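Local coordinates for LP15968p (Drosophila melanogaster, PDB 3MN8), which removes C-terminal arginine and lysine residues from peptides and proteins as a zinc-dependent metallocarboxypeptidase, this piece holding an active first carboxypeptidase-like domain, at residues A[132-137]-A[334-339]; A[175-180]-A[196-201]; A[32-37]-A[114-119]; A[250-255]-A[274-279]. All coordinates share one frame; numbering follows the deposited sequence.

Interaction 1: A[132-137]-A[334-339]. With NAG (2-acetamido-2-deoxy-beta-D-glucopyranose), chain E.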
loop_
_atom_site.group_PDB
_atom_site.type_symbol
_atom_site.label_atom_id
_atom_site.label_comp_id
_atom_site.label_asym_id
_atom_site.label_seq_id
_atom_site.Cartn_x
_atom_site.Cartn_y
_atom_site.Cartn_z
ATOM N N VAL A 132 1.769 15.779 1.584
ATOM C CA VAL A 132 1.282 15.538 2.938
ATOM C C VAL A 132 -0.078 16.178 3.199
ATOM O O VAL A 132 -0.941 15.576 3.854
ATOM C CB VAL A 132 2.287 16.050 3.994
ATOM C CG1 VAL A 132 1.683 15.952 5.382
ATOM C CG2 VAL A 132 3.574 15.251 3.924
ATOM N N ASN A 133 -0.249 17.403 2.703
ATOM C CA ASN A 133 -1.500 18.128 2.842
ATOM C C ASN A 133 -2.682 17.374 2.225
ATOM O O ASN A 133 -3.806 17.428 2.733
ATOM C CB ASN A 133 -1.375 19.506 2.191
ATOM C CG ASN A 133 -0.750 20.532 3.108
ATOM O OD1 ASN A 133 -0.243 20.200 4.181
ATOM N ND2 ASN A 133 -0.788 21.792 2.692
ATOM N N SER A 134 -2.414 16.658 1.138
ATOM C CA SER A 134 -3.475 16.125 0.292
ATOM C C SER A 134 -3.683 14.635 0.465
ATOM O O SER A 134 -4.620 14.070 -0.102
ATOM C CB SER A 134 -3.162 16.415 -1.177
ATOM O OG SER A 134 -1.858 15.965 -1.509
ATOM N N THR A 135 -2.804 14.001 1.233
ATOM C CA THR A 135 -2.864 12.553 1.422
ATOM C C THR A 135 -2.732 12.171 2.879
ATOM O O THR A 135 -1.964 12.782 3.626
ATOM C CB THR A 135 -1.747 11.823 0.651
ATOM O OG1 THR A 135 -1.428 12.534 -0.557
ATOM C CG2 THR A 135 -2.188 10.407 0.318
ATOM N N ASP A 136 -3.483 11.152 3.276
ATOM C CA ASP A 136 -3.414 10.619 4.631
ATOM C C ASP A 136 -2.566 9.356 4.618
ATOM O O ASP A 136 -2.997 8.305 4.126
ATOM C CB ASP A 136 -4.808 10.287 5.126
ATOM C CG ASP A 136 -5.068 10.815 6.505
ATOM O OD1 ASP A 136 -5.006 12.047 6.705
ATOM O OD2 ASP A 136 -5.351 9.991 7.393
ATOM N N ILE A 137 -1.361 9.459 5.164
ATOM C CA ILE A 137 -0.372 8.435 4.952
ATOM C C ILE A 137 -0.043 7.616 6.201
ATOM O O ILE A 137 0.223 8.167 7.271
ATOM C CB ILE A 137 0.893 9.049 4.378
ATOM C CG1 ILE A 137 0.595 9.716 3.018
ATOM C CG2 ILE A 137 1.983 7.992 4.279
ATOM C CD1 ILE A 137 1.685 10.706 2.545
ATOM N N GLN A 334 0.090 8.606 -7.006
ATOM C CA GLN A 334 -0.861 7.862 -7.826
ATOM C C GLN A 334 -2.197 7.661 -7.091
ATOM O O GLN A 334 -3.219 7.350 -7.704
ATOM C CB GLN A 334 -0.266 6.517 -8.238
ATOM C CG GLN A 334 0.792 6.591 -9.340
ATOM C CD GLN A 334 0.187 6.937 -10.696
ATOM O OE1 GLN A 334 -0.573 6.158 -11.272
ATOM N NE2 GLN A 334 0.523 8.109 -11.207
ATOM N N ALA A 335 -2.205 7.855 -5.779
ATOM C CA ALA A 335 -3.457 7.823 -5.047
ATOM C C ALA A 335 -4.304 9.046 -5.394
ATOM O O ALA A 335 -5.350 9.289 -4.789
ATOM C CB ALA A 335 -3.206 7.755 -3.551
ATOM N N HIS A 336 -3.864 9.823 -6.370
ATOM C CA HIS A 336 -4.614 11.022 -6.708
ATOM C C HIS A 336 -5.202 11.003 -8.092
ATOM O O HIS A 336 -5.958 11.904 -8.457
ATOM C CB HIS A 336 -3.761 12.252 -6.497
ATOM C CG HIS A 336 -3.366 12.445 -5.068
ATOM N ND1 HIS A 336 -4.252 12.885 -4.108
ATOM C CD2 HIS A 336 -2.191 12.231 -4.432
ATOM C CE1 HIS A 336 -3.631 12.956 -2.943
ATOM N NE2 HIS A 336 -2.381 12.563 -3.111
ATOM N N ILE A 337 -4.880 9.955 -8.845
ATOM C CA ILE A 337 -5.431 9.806 -10.182
ATOM C C ILE A 337 -6.904 9.478 -10.141
ATOM O O ILE A 337 -7.461 9.130 -9.090
ATOM C CB ILE A 337 -4.699 8.730 -11.001
ATOM C CG1 ILE A 337 -4.917 7.350 -10.382
ATOM C CG2 ILE A 337 -3.210 9.073 -11.129
ATOM C CD1 ILE A 337 -4.114 6.265 -11.060
ATOM N N GLY A 338 -7.529 9.596 -11.303
ATOM C CA GLY A 338 -8.932 9.269 -11.444
ATOM C C GLY A 338 -9.845 10.333 -10.876
ATOM O O GLY A 338 -9.661 11.527 -11.131
ATOM N N ILE A 339 -10.835 9.887 -10.111
ATOM C CA ILE A 339 -11.851 10.778 -9.584
ATOM C C ILE A 339 -12.145 10.475 -8.140
ATOM O O ILE A 339 -11.592 9.546 -7.540
ATOM C CB ILE A 339 -13.193 10.649 -10.323
ATOM C CG1 ILE A 339 -13.676 9.194 -10.252
ATOM C CG2 ILE A 339 -13.074 11.174 -11.758
ATOM C CD1 ILE A 339 -15.042 8.935 -10.883
HETATM C C1 NAG E . 0.087 22.563 3.529
HETATM C C2 NAG E . 0.070 23.706 2.515
HETATM C C3 NAG E . 0.548 25.030 3.098
HETATM C C4 NAG E . -0.054 25.261 4.483
HETATM C C5 NAG E . 0.099 24.015 5.343
HETATM C C6 NAG E . -0.571 24.207 6.689
HETATM C C7 NAG E . 2.146 23.198 1.200
HETATM C C8 NAG E . 2.965 22.848 2.415
HETATM N N2 NAG E . 0.820 23.355 1.314
HETATM O O3 NAG E . 0.179 26.074 2.217
HETATM O O4 NAG E . 0.573 26.354 5.124
HETATM O O5 NAG E . -0.548 22.937 4.721
HETATM O O6 NAG E . -1.965 24.121 6.481
HETATM O O7 NAG E . 2.705 23.321 0.110
#
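Thr135 and His336 meet through one hydrogen bond, which runs from the edge of the imidazole: His336 NE2 donates to Thr135 OG1 at 2.7 Å, with the oxygen only 6° out of the ring plane. Thr135 OG1 is also bonded to Leu131 O in the preceding helix, so this hydroxyl links ring and helix. The remaining contacts are van der Waals. Ser134 O also lies near the ring plane, 3.2 Å from His336 CE1, while Ser134 OG stays 3.8 Å from the same carbon and bonds to Gln130 O. With CG anti to its own carbonyl carbon (chi1 -63°), the ring reaches from the loop after helix 317-333 to Ser134 and Thr135. Without the His336 imidazole, as with an alanine here, Thr135 OG1 is likely to lose its N-H partner and a gap to open beside Ser134. On the far side, Asn133 ND2 carries the N-linked sugar, bonded to C1. The chemistry implies a directional, buried polar tie between the catalytic domain and the connection leading into the transthyretin-like domain.

Interaction 2: A[175-180]-A[196-201]; sequences RDFPDR and PETAAL. With GEM ((2-guanidinoethylmercapto)succinic acid), chain G.
Thr198, on the first turn of helix 196-205, meets the loop 175-180 with both branches of its side chain. Its methyl CG2 sits almost exactly over the centre of the Phe177 ring, 3.4 Å from the centroid and 4° off the normal, a CH-pi contact with all six ring carbons about equally far. The hydroxyl turns to the neighbouring residue: Thr198 OG1 donates to Asp176 OD2 at 2.7 Å, on the anti side of the carboxylate and 16° out of its plane. Asp176 CG is anti to the backbone N (chi1 -161°), which brings OD2 toward the helix, where Gln195 N is a second donor. Phe177 also touches Leu201, CZ to CB at 4.1 Å, and Met289 packs on both. Nearby, Arg175 grips one carboxylate of GEM with NH2 to O14 at 2.8 Å and NH1 to O15 at 3.2 Å. Asn174 ND2 also bonds the inhibitor. This placement is consistent with the M14 carboxypeptidase subsite that receives the substrate's C-terminal carboxylate.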
loop_
_atom_site.group_PDB
_atom_site.type_symbol
_atom_site.label_atom_id
_atom_site.label_comp_id
_atom_site.label_asym_id
_atom_site.label_seq_id
_atom_site.Cartn_x
_atom_site.Cartn_y
_atom_site.Cartn_z
ATOM N N ARG A 175 0.747 -16.268 3.217
ATOM C CA ARG A 175 -0.202 -17.322 2.844
ATOM C C ARG A 175 -1.388 -17.371 3.799
ATOM O O ARG A 175 -2.272 -18.208 3.659
ATOM C CB ARG A 175 0.454 -18.697 2.808
ATOM C CG ARG A 175 1.678 -18.754 1.950
ATOM C CD ARG A 175 1.440 -18.216 0.544
ATOM N NE ARG A 175 2.589 -18.546 -0.279
ATOM C CZ ARG A 175 3.544 -17.718 -0.688
ATOM N NH1 ARG A 175 4.533 -18.212 -1.411
ATOM N NH2 ARG A 175 3.517 -16.425 -0.416
ATOM N N ASP A 176 -1.414 -16.458 4.762
ATOM C CA ASP A 176 -2.326 -16.597 5.894
ATOM C C ASP A 176 -3.589 -15.735 5.819
ATOM O O ASP A 176 -4.451 -15.817 6.693
ATOM C CB ASP A 176 -1.576 -16.318 7.195
ATOM C CG ASP A 176 -2.287 -16.873 8.401
ATOM O OD1 ASP A 176 -2.883 -17.959 8.277
ATOM O OD2 ASP A 176 -2.243 -16.229 9.469
ATOM N N PHE A 177 -3.696 -14.910 4.780
ATOM C CA PHE A 177 -4.850 -14.026 4.622
ATOM C C PHE A 177 -5.968 -14.781 3.918
ATOM O O PHE A 177 -5.707 -15.739 3.202
ATOM C CB PHE A 177 -4.461 -12.753 3.849
ATOM C CG PHE A 177 -3.642 -11.764 4.667
ATOM C CD1 PHE A 177 -2.278 -11.983 4.904
ATOM C CD2 PHE A 177 -4.230 -10.631 5.204
ATOM C CE1 PHE A 177 -1.527 -11.087 5.655
ATOM C CE2 PHE A 177 -3.485 -9.735 5.959
ATOM C CZ PHE A 177 -2.133 -9.962 6.183
ATOM N N PRO A 178 -7.222 -14.370 4.149
ATOM C CA PRO A 178 -8.367 -14.947 3.445
ATOM C C PRO A 178 -8.200 -14.856 1.916
ATOM O O PRO A 178 -7.754 -13.835 1.371
ATOM C CB PRO A 178 -9.536 -14.071 3.910
ATOM C CG PRO A 178 -9.101 -13.504 5.231
ATOM C CD PRO A 178 -7.621 -13.341 5.129
ATOM N N ASP A 179 -8.562 -15.938 1.230
ATOM C CA ASP A 179 -8.427 -16.007 -0.215
ATOM C C ASP A 179 -9.765 -15.731 -0.876
ATOM O O ASP A 179 -10.797 -16.237 -0.435
ATOM C CB ASP A 179 -7.913 -17.381 -0.638
ATOM C CG ASP A 179 -7.486 -17.417 -2.095
ATOM O OD1 ASP A 179 -6.805 -16.461 -2.532
ATOM O OD2 ASP A 179 -7.824 -18.396 -2.802
ATOM N N ARG A 180 -9.746 -14.921 -1.931
ATOM C CA ARG A 180 -10.966 -14.572 -2.646
ATOM C C ARG A 180 -11.620 -15.832 -3.216
ATOM O O ARG A 180 -12.839 -15.908 -3.341
ATOM C CB ARG A 180 -10.642 -13.592 -3.764
ATOM C CG ARG A 180 -9.601 -14.128 -4.693
ATOM C CD ARG A 180 -9.062 -13.063 -5.593
ATOM N NE ARG A 180 -8.164 -13.667 -6.567
ATOM C CZ ARG A 180 -8.557 -14.128 -7.746
ATOM N NH1 ARG A 180 -9.836 -14.037 -8.101
ATOM N NH2 ARG A 180 -7.671 -14.668 -8.571
ATOM N N PRO A 196 -1.730 -13.827 14.686
ATOM C CA PRO A 196 -1.999 -12.554 15.354
ATOM C C PRO A 196 -1.760 -11.439 14.361
ATOM O O PRO A 196 -2.558 -10.525 14.217
ATOM C CB PRO A 196 -0.907 -12.493 16.426
ATOM C CG PRO A 196 -0.585 -13.888 16.720
ATOM C CD PRO A 196 -0.789 -14.663 15.448
ATOM N N GLU A 197 -0.640 -11.543 13.664
ATOM C CA GLU A 197 -0.164 -10.465 12.822
ATOM C C GLU A 197 -1.113 -10.282 11.658
ATOM O O GLU A 197 -1.442 -9.164 11.286
ATOM C CB GLU A 197 1.259 -10.771 12.330
ATOM C CG GLU A 197 2.328 -10.824 13.437
ATOM C CD GLU A 197 2.472 -12.207 14.065
ATOM O OE1 GLU A 197 3.309 -12.351 14.996
ATOM O OE2 GLU A 197 1.758 -13.140 13.615
ATOM N N THR A 198 -1.555 -11.398 11.098
ATOM C CA THR A 198 -2.500 -11.384 9.998
ATOM C C THR A 198 -3.794 -10.738 10.478
ATOM O O THR A 198 -4.257 -9.745 9.912
ATOM C CB THR A 198 -2.805 -12.815 9.527
ATOM O OG1 THR A 198 -1.589 -13.580 9.424
ATOM C CG2 THR A 198 -3.546 -12.792 8.195
ATOM N N ALA A 199 -4.374 -11.308 11.531
ATOM C CA ALA A 199 -5.624 -10.808 12.100
ATOM C C ALA A 199 -5.582 -9.299 12.314
ATOM O O ALA A 199 -6.515 -8.591 11.959
ATOM C CB ALA A 199 -5.939 -11.524 13.425
ATOM N N ALA A 200 -4.498 -8.813 12.906
ATOM C CA ALA A 200 -4.337 -7.393 13.164
ATOM C C ALA A 200 -4.492 -6.595 11.878
ATOM O O ALA A 200 -5.229 -5.609 11.819
ATOM C CB ALA A 200 -2.966 -7.123 13.785
ATOM N N LEU A 201 -3.797 -7.029 10.841
ATOM C CA LEU A 201 -3.794 -6.293 9.592
ATOM C C LEU A 201 -5.112 -6.418 8.860
ATOM O O LEU A 201 -5.593 -5.464 8.246
ATOM C CB LEU A 201 -2.629 -6.742 8.705
ATOM C CG LEU A 201 -1.468 -5.790 8.970
ATOM C CD1 LEU A 201 -0.599 -6.302 10.109
ATOM C CD2 LEU A 201 -0.669 -5.532 7.709
HETATM C C8 GEM G . 6.351 -13.733 -2.934
HETATM S S7 GEM G . 5.219 -12.372 -2.917
HETATM C C6 GEM G . 5.576 -11.633 -4.486
HETATM C C5 GEM G . 5.479 -12.606 -5.659
HETATM N N3 GEM G . 4.076 -12.944 -5.834
HETATM C C1 GEM G . 3.573 -13.884 -6.626
HETATM N N4 GEM G . 2.261 -14.082 -6.683
HETATM N N2 GEM G . 4.382 -14.637 -7.364
HETATM C C9 GEM G . 6.002 -14.619 -1.767
HETATM O O14 GEM G . 5.117 -14.228 -0.975
HETATM O O15 GEM G . 6.595 -15.710 -1.634
HETATM C C10 GEM G . 7.826 -13.299 -2.906
HETATM C C11 GEM G . 8.328 -12.646 -1.624
HETATM O O12 GEM G . 8.966 -11.570 -1.736
HETATM O O13 GEM G . 8.131 -13.206 -0.515
#

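Interaction 3: A[32-37]-A[114-119]; sequences ESFLQQ and MAQYLL
The rings of Phe34 and Tyr117 meet edge to edge: Tyr117 CD1 lies in the plane of the Phe34 ring, and Phe34 CE2 in that of the tyrosine. One face of Phe34 is covered near its rim by the carbonyl carbon of Glu32. Tyr113 and Trp321 also meet the Phe34 ring, the latter edge-to-face. Phe34 CG stands between its backbone N and carbonyl carbon (chi1 51°), which directs the ring at the helix, where CZ is 3.7 Å from Tyr117 CB and CE2 is 3.6 Å from Tyr117 CA. Gln116 lies alongside, running the opposite way, its amide turned 50° from the ring; OE1 is nearest Phe34 CB at 3.2 Å, and NE2 bonds Val112 O. Farther along the same tyrosine edge, Glu32 CG is 3.9 Å from Tyr117 CE1, side chains pointing the same way. Glu32 OE1 bonds Lys325 and Trp321, Tyr117 OH bonds Glu30. The N-terminal 3-10 turn is held to helix 106-121 by hydrophobic packing, while Glu32 OE1, Tyr117 OH and Gln116 NE2 bond elsewhere.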
loop_
_atom_site.group_PDB
_atom_site.type_symbol
_atom_site.label_atom_id
_atom_site.label_comp_id
_atom_site.label_asym_id
_atom_site.label_seq_id
_atom_site.Cartn_x
_atom_site.Cartn_y
_atom_site.Cartn_z
ATOM N N GLU A 32 18.204 15.179 5.009
ATOM C CA GLU A 32 18.289 13.721 4.975
ATOM C C GLU A 32 19.354 13.204 5.956
ATOM O O GLU A 32 20.135 12.301 5.628
ATOM C CB GLU A 32 18.649 13.248 3.567
ATOM C CG GLU A 32 17.630 13.569 2.495
ATOM C CD GLU A 32 18.094 13.115 1.116
ATOM O OE1 GLU A 32 17.690 12.010 0.694
ATOM O OE2 GLU A 32 18.868 13.855 0.462
ATOM N N SER A 33 19.388 13.781 7.153
ATOM C CA SER A 33 20.405 13.432 8.138
ATOM C C SER A 33 20.324 11.960 8.546
ATOM O O SER A 33 21.338 11.340 8.911
ATOM C CB SER A 33 20.276 14.325 9.375
ATOM O OG SER A 33 19.072 14.065 10.073
ATOM N N PHE A 34 19.117 11.407 8.469
ATOM C CA PHE A 34 18.876 10.024 8.865
ATOM C C PHE A 34 19.818 9.021 8.200
ATOM O O PHE A 34 19.760 7.829 8.491
ATOM C CB PHE A 34 17.397 9.626 8.664
ATOM C CG PHE A 34 16.836 9.928 7.282
ATOM C CD1 PHE A 34 17.016 9.046 6.226
ATOM C CD2 PHE A 34 16.082 11.073 7.058
ATOM C CE1 PHE A 34 16.484 9.315 4.970
ATOM C CE2 PHE A 34 15.544 11.350 5.800
ATOM C CZ PHE A 34 15.743 10.472 4.759
ATOM N N LEU A 35 20.697 9.507 7.330
ATOM C CA LEU A 35 21.646 8.646 6.631
ATOM C C LEU A 35 23.032 8.606 7.288
ATOM O O LEU A 35 23.876 7.793 6.910
ATOM C CB LEU A 35 21.799 9.114 5.184
ATOM C CG LEU A 35 20.513 9.483 4.448
ATOM C CD1 LEU A 35 20.843 10.244 3.164
ATOM C CD2 LEU A 35 19.661 8.241 4.172
ATOM N N GLN A 36 23.271 9.476 8.264
ATOM C CA GLN A 36 24.622 9.685 8.790
ATOM C C GLN A 36 25.107 8.542 9.686
ATOM O O GLN A 36 26.113 8.670 10.378
ATOM C CB GLN A 36 24.661 11.002 9.568
ATOM C CG GLN A 36 26.046 11.492 9.949
ATOM C CD GLN A 36 26.679 12.328 8.856
ATOM O OE1 GLN A 36 27.683 13.015 9.080
ATOM N NE2 GLN A 36 26.088 12.281 7.662
ATOM N N GLN A 37 24.392 7.426 9.662
ATOM C CA GLN A 37 24.601 6.362 10.633
ATOM C C GLN A 37 23.838 5.105 10.209
ATOM O O GLN A 37 22.875 4.693 10.865
ATOM C CB GLN A 37 24.117 6.833 12.005
ATOM C CG GLN A 37 22.741 7.533 11.999
ATOM C CD GLN A 37 21.597 6.629 12.445
ATOM O OE1 GLN A 37 21.025 5.897 11.637
ATOM N NE2 GLN A 37 21.248 6.690 13.730
ATOM N N MET A 114 11.481 7.033 5.125
ATOM C CA MET A 114 10.398 7.861 4.608
ATOM C C MET A 114 9.754 8.714 5.711
ATOM O O MET A 114 9.631 9.922 5.563
ATOM C CB MET A 114 9.349 6.996 3.889
ATOM C CG MET A 114 8.145 7.779 3.325
ATOM S SD MET A 114 8.550 8.984 2.022
ATOM C CE MET A 114 9.405 7.892 0.884
ATOM N N ALA A 115 9.359 8.077 6.810
ATOM C CA ALA A 115 8.737 8.755 7.943
ATOM C C ALA A 115 9.493 10.025 8.300
ATOM O O ALA A 115 8.944 11.128 8.261
ATOM C CB ALA A 115 8.691 7.818 9.154
ATOM N N GLN A 116 10.760 9.859 8.660
ATOM C CA GLN A 116 11.611 10.987 8.981
ATOM C C GLN A 116 11.666 11.985 7.827
ATOM O O GLN A 116 11.467 13.185 8.028
ATOM C CB GLN A 116 13.008 10.485 9.301
ATOM C CG GLN A 116 13.086 9.582 10.530
ATOM C CD GLN A 116 14.454 8.900 10.658
ATOM O OE1 GLN A 116 15.409 9.468 11.205
ATOM N NE2 GLN A 116 14.555 7.685 10.130
ATOM N N TYR A 117 11.924 11.475 6.623
ATOM C CA TYR A 117 12.040 12.299 5.422
ATOM C C TYR A 117 10.836 13.218 5.215
ATOM O O TYR A 117 10.965 14.437 5.106
ATOM C CB TYR A 117 12.227 11.417 4.190
ATOM C CG TYR A 117 12.428 12.201 2.917
ATOM C CD1 TYR A 117 13.678 12.693 2.574
ATOM C CD2 TYR A 117 11.366 12.458 2.062
ATOM C CE1 TYR A 117 13.872 13.421 1.415
ATOM C CE2 TYR A 117 11.543 13.186 0.890
ATOM C CZ TYR A 117 12.802 13.664 0.574
ATOM O OH TYR A 117 12.993 14.390 -0.575
ATOM N N LEU A 118 9.657 12.627 5.157
ATOM C CA LEU A 118 8.439 13.394 4.990
ATOM C C LEU A 118 8.283 14.448 6.069
ATOM O O LEU A 118 8.105 15.624 5.775
ATOM C CB LEU A 118 7.220 12.471 4.990
ATOM C CG LEU A 118 7.050 11.716 3.679
ATOM C CD1 LEU A 118 5.874 10.755 3.747
ATOM C CD2 LEU A 118 6.898 12.710 2.528
ATOM N N LEU A 119 8.335 14.026 7.321
ATOM C CA LEU A 119 8.112 14.960 8.412
ATOM C C LEU A 119 9.113 16.097 8.413
ATOM O O LEU A 119 8.721 17.262 8.398
ATOM C CB LEU A 119 8.121 14.238 9.754
ATOM C CG LEU A 119 6.797 13.542 10.050
ATOM C CD1 LEU A 119 6.900 12.703 11.327
ATOM C CD2 LEU A 119 5.677 14.584 10.132
#

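Interaction 4: A[250-255]-A[274-279]. With GEM ((2-guanidinoethylmercapto)succinic acid), chain G.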
loop_
_atom_site.group_PDB
_atom_site.type_symbol
_atom_site.label_atom_id
_atom_site.label_comp_id
_atom_site.label_asym_id
_atom_site.label_seq_id
_atom_site.Cartn_x
_atom_site.Cartn_y
_atom_site.Cartn_z
ATOM N N GLN A 250 -0.185 0.679 -14.432
ATOM C CA GLN A 250 0.277 2.061 -14.288
ATOM C C GLN A 250 0.973 2.268 -12.937
ATOM O O GLN A 250 2.020 2.905 -12.850
ATOM C CB GLN A 250 -0.879 3.061 -14.470
ATOM C CG GLN A 250 -0.422 4.519 -14.386
ATOM C CD GLN A 250 -1.435 5.514 -14.941
ATOM O OE1 GLN A 250 -2.079 5.270 -15.962
ATOM N NE2 GLN A 250 -1.554 6.655 -14.280
ATOM N N LEU A 251 0.387 1.711 -11.888
ATOM C CA LEU A 251 0.994 1.763 -10.569
ATOM C C LEU A 251 2.356 1.100 -10.561
ATOM O O LEU A 251 3.354 1.709 -10.178
ATOM C CB LEU A 251 0.084 1.094 -9.546
ATOM C CG LEU A 251 -1.244 1.828 -9.371
ATOM C CD1 LEU A 251 -2.186 1.060 -8.458
ATOM C CD2 LEU A 251 -1.010 3.260 -8.883
ATOM N N ALA A 252 2.391 -0.157 -10.980
ATOM C CA ALA A 252 3.644 -0.905 -11.048
ATOM C C ALA A 252 4.705 -0.175 -11.866
ATOM O O ALA A 252 5.891 -0.190 -11.511
ATOM C CB ALA A 252 3.396 -2.303 -11.622
ATOM N N HIS A 253 4.282 0.451 -12.963
ATOM C CA HIS A 253 5.220 1.144 -13.844
ATOM C C HIS A 253 5.700 2.427 -13.213
ATOM O O HIS A 253 6.862 2.801 -13.375
ATOM C CB HIS A 253 4.604 1.441 -15.205
ATOM C CG HIS A 253 4.901 0.397 -16.241
ATOM N ND1 HIS A 253 3.912 -0.272 -16.935
ATOM C CD2 HIS A 253 6.078 -0.094 -16.701
ATOM C CE1 HIS A 253 4.465 -1.132 -17.773
ATOM N NE2 HIS A 253 5.779 -1.041 -17.652
ATOM N N THR A 254 4.807 3.095 -12.486
ATOM C CA THR A 254 5.185 4.299 -11.753
ATOM C C THR A 254 6.397 4.047 -10.858
ATOM O O THR A 254 7.319 4.855 -10.804
ATOM C CB THR A 254 4.056 4.806 -10.858
ATOM O OG1 THR A 254 2.886 5.044 -11.648
ATOM C CG2 THR A 254 4.480 6.088 -10.181
ATOM N N TYR A 255 6.387 2.926 -10.144
ATOM C CA TYR A 255 7.485 2.602 -9.240
ATOM C C TYR A 255 8.730 2.154 -10.013
ATOM O O TYR A 255 9.838 2.649 -9.786
ATOM C CB TYR A 255 7.061 1.522 -8.234
ATOM C CG TYR A 255 7.989 1.427 -7.047
ATOM C CD1 TYR A 255 9.224 0.779 -7.154
ATOM C CD2 TYR A 255 7.642 1.997 -5.819
ATOM C CE1 TYR A 255 10.092 0.694 -6.066
ATOM C CE2 TYR A 255 8.499 1.922 -4.724
ATOM C CZ TYR A 255 9.725 1.268 -4.855
ATOM O OH TYR A 255 10.583 1.185 -3.780
ATOM N N GLY A 274 10.022 -4.456 -18.387
ATOM C CA GLY A 274 9.688 -3.157 -17.830
ATOM C C GLY A 274 9.833 -3.141 -16.320
ATOM O O GLY A 274 9.523 -2.146 -15.650
ATOM N N GLY A 275 10.304 -4.261 -15.786
ATOM C CA GLY A 275 10.563 -4.376 -14.366
ATOM C C GLY A 275 9.325 -4.617 -13.532
ATOM O O GLY A 275 9.351 -4.454 -12.316
ATOM N N ILE A 276 8.239 -5.005 -14.187
ATOM C CA ILE A 276 7.012 -5.340 -13.482
ATOM C C ILE A 276 6.526 -6.716 -13.911
ATOM O O ILE A 276 6.938 -7.237 -14.956
ATOM C CB ILE A 276 5.904 -4.328 -13.773
ATOM C CG1 ILE A 276 5.483 -4.435 -15.234
ATOM C CG2 ILE A 276 6.380 -2.920 -13.466
ATOM C CD1 ILE A 276 4.310 -3.571 -15.577
ATOM N N THR A 277 5.642 -7.299 -13.103
ATOM C CA THR A 277 5.066 -8.602 -13.413
ATOM C C THR A 277 3.767 -8.846 -12.680
ATOM O O THR A 277 3.511 -8.272 -11.627
ATOM C CB THR A 277 6.000 -9.755 -13.034
ATOM O OG1 THR A 277 5.434 -10.985 -13.507
ATOM C CG2 THR A 277 6.174 -9.825 -11.512
ATOM N N ASN A 278 2.947 -9.713 -13.251
ATOM C CA ASN A 278 1.727 -10.155 -12.612
ATOM C C ASN A 278 2.128 -11.222 -11.606
ATOM O O ASN A 278 2.938 -12.101 -11.927
ATOM C CB ASN A 278 0.794 -10.725 -13.678
ATOM C CG ASN A 278 -0.413 -11.401 -13.102
ATOM O OD1 ASN A 278 -0.676 -12.558 -13.422
ATOM N ND2 ASN A 278 -1.175 -10.689 -12.266
ATOM N N GLY A 279 1.596 -11.140 -10.386
ATOM C CA GLY A 279 1.925 -12.129 -9.367
ATOM C C GLY A 279 1.851 -13.556 -9.902
ATOM O O GLY A 279 2.862 -14.281 -9.968
HETATM C C8 GEM G . 6.351 -13.733 -2.934
HETATM S S7 GEM G . 5.219 -12.372 -2.917
HETATM C C6 GEM G . 5.576 -11.633 -4.486
HETATM C C5 GEM G . 5.479 -12.606 -5.659
HETATM N N3 GEM G . 4.076 -12.944 -5.834
HETATM C C1 GEM G . 3.573 -13.884 -6.626
HETATM N N4 GEM G . 2.261 -14.082 -6.683
HETATM N N2 GEM G . 4.382 -14.637 -7.364
HETATM C C9 GEM G . 6.002 -14.619 -1.767
HETATM O O14 GEM G . 5.117 -14.228 -0.975
HETATM O O15 GEM G . 6.595 -15.710 -1.634
HETATM C C10 GEM G . 7.826 -13.299 -2.906
HETATM C C11 GEM G . 8.328 -12.646 -1.624
HETATM O O12 GEM G . 8.966 -11.570 -1.736
HETATM O O13 GEM G . 8.131 -13.206 -0.515
#
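Helix 245-257 packs here against strand 276-278, an outermost strand of the catalytic domain's mixed sheet, which leads to Gly279 of the inhibitor pocket; Ile276 fills the join with two branches. CG2 lies against Ala252, 3.6 Å from its CB and 3.4 Å from Ala252 O. CD1 sits over one face of the His253 ring, off centre toward the rim, in a CH-pi contact 3.5 Å from the centroid and 22° off the normal. CG1 between the backbone N and carbonyl carbon (chi1 67°) sends CD1 toward that ring. With His253 cut back to an alanine, Ile276 CD1 is likely to lose its aromatic cover and Lys249 O its weak bond from ND1. A CB on Gly274 would crowd His253 NE2. At the end of the strand, Asn278 is the N-cap of helix 279-282, its OD1 bonded to His281 N, and Gly279 O accepts from GEM N2 at 3.0 Å. The chemistry is thus apolar at the helix, giving way to polar recognition of the guanidinium at the pocket.

Interaction 1 is buried, and interaction 2 mostly so, whereas 3 and 4 are only partly buried. The first two each use a threonine hydroxyl in a directional bond; interactions 3 and 4 have no hydrogen bond across them and rest mainly on apolar packing around aromatic rings at a helix surface. Interactions 2 and 4, centres about 24 Å apart, reach the same inhibitor from different sides, one by its carboxylate and the other by its guanidinium. Interactions 1 and 4 touch: Gln334 OE1 probably bonds Gln250 NE2, and Gln334 packs on Leu251. Helix 317-333 ties in interaction 3 through Trp321 and Lys325 before running on into 334-339. Interactions 1 and 3 lie away from the active site.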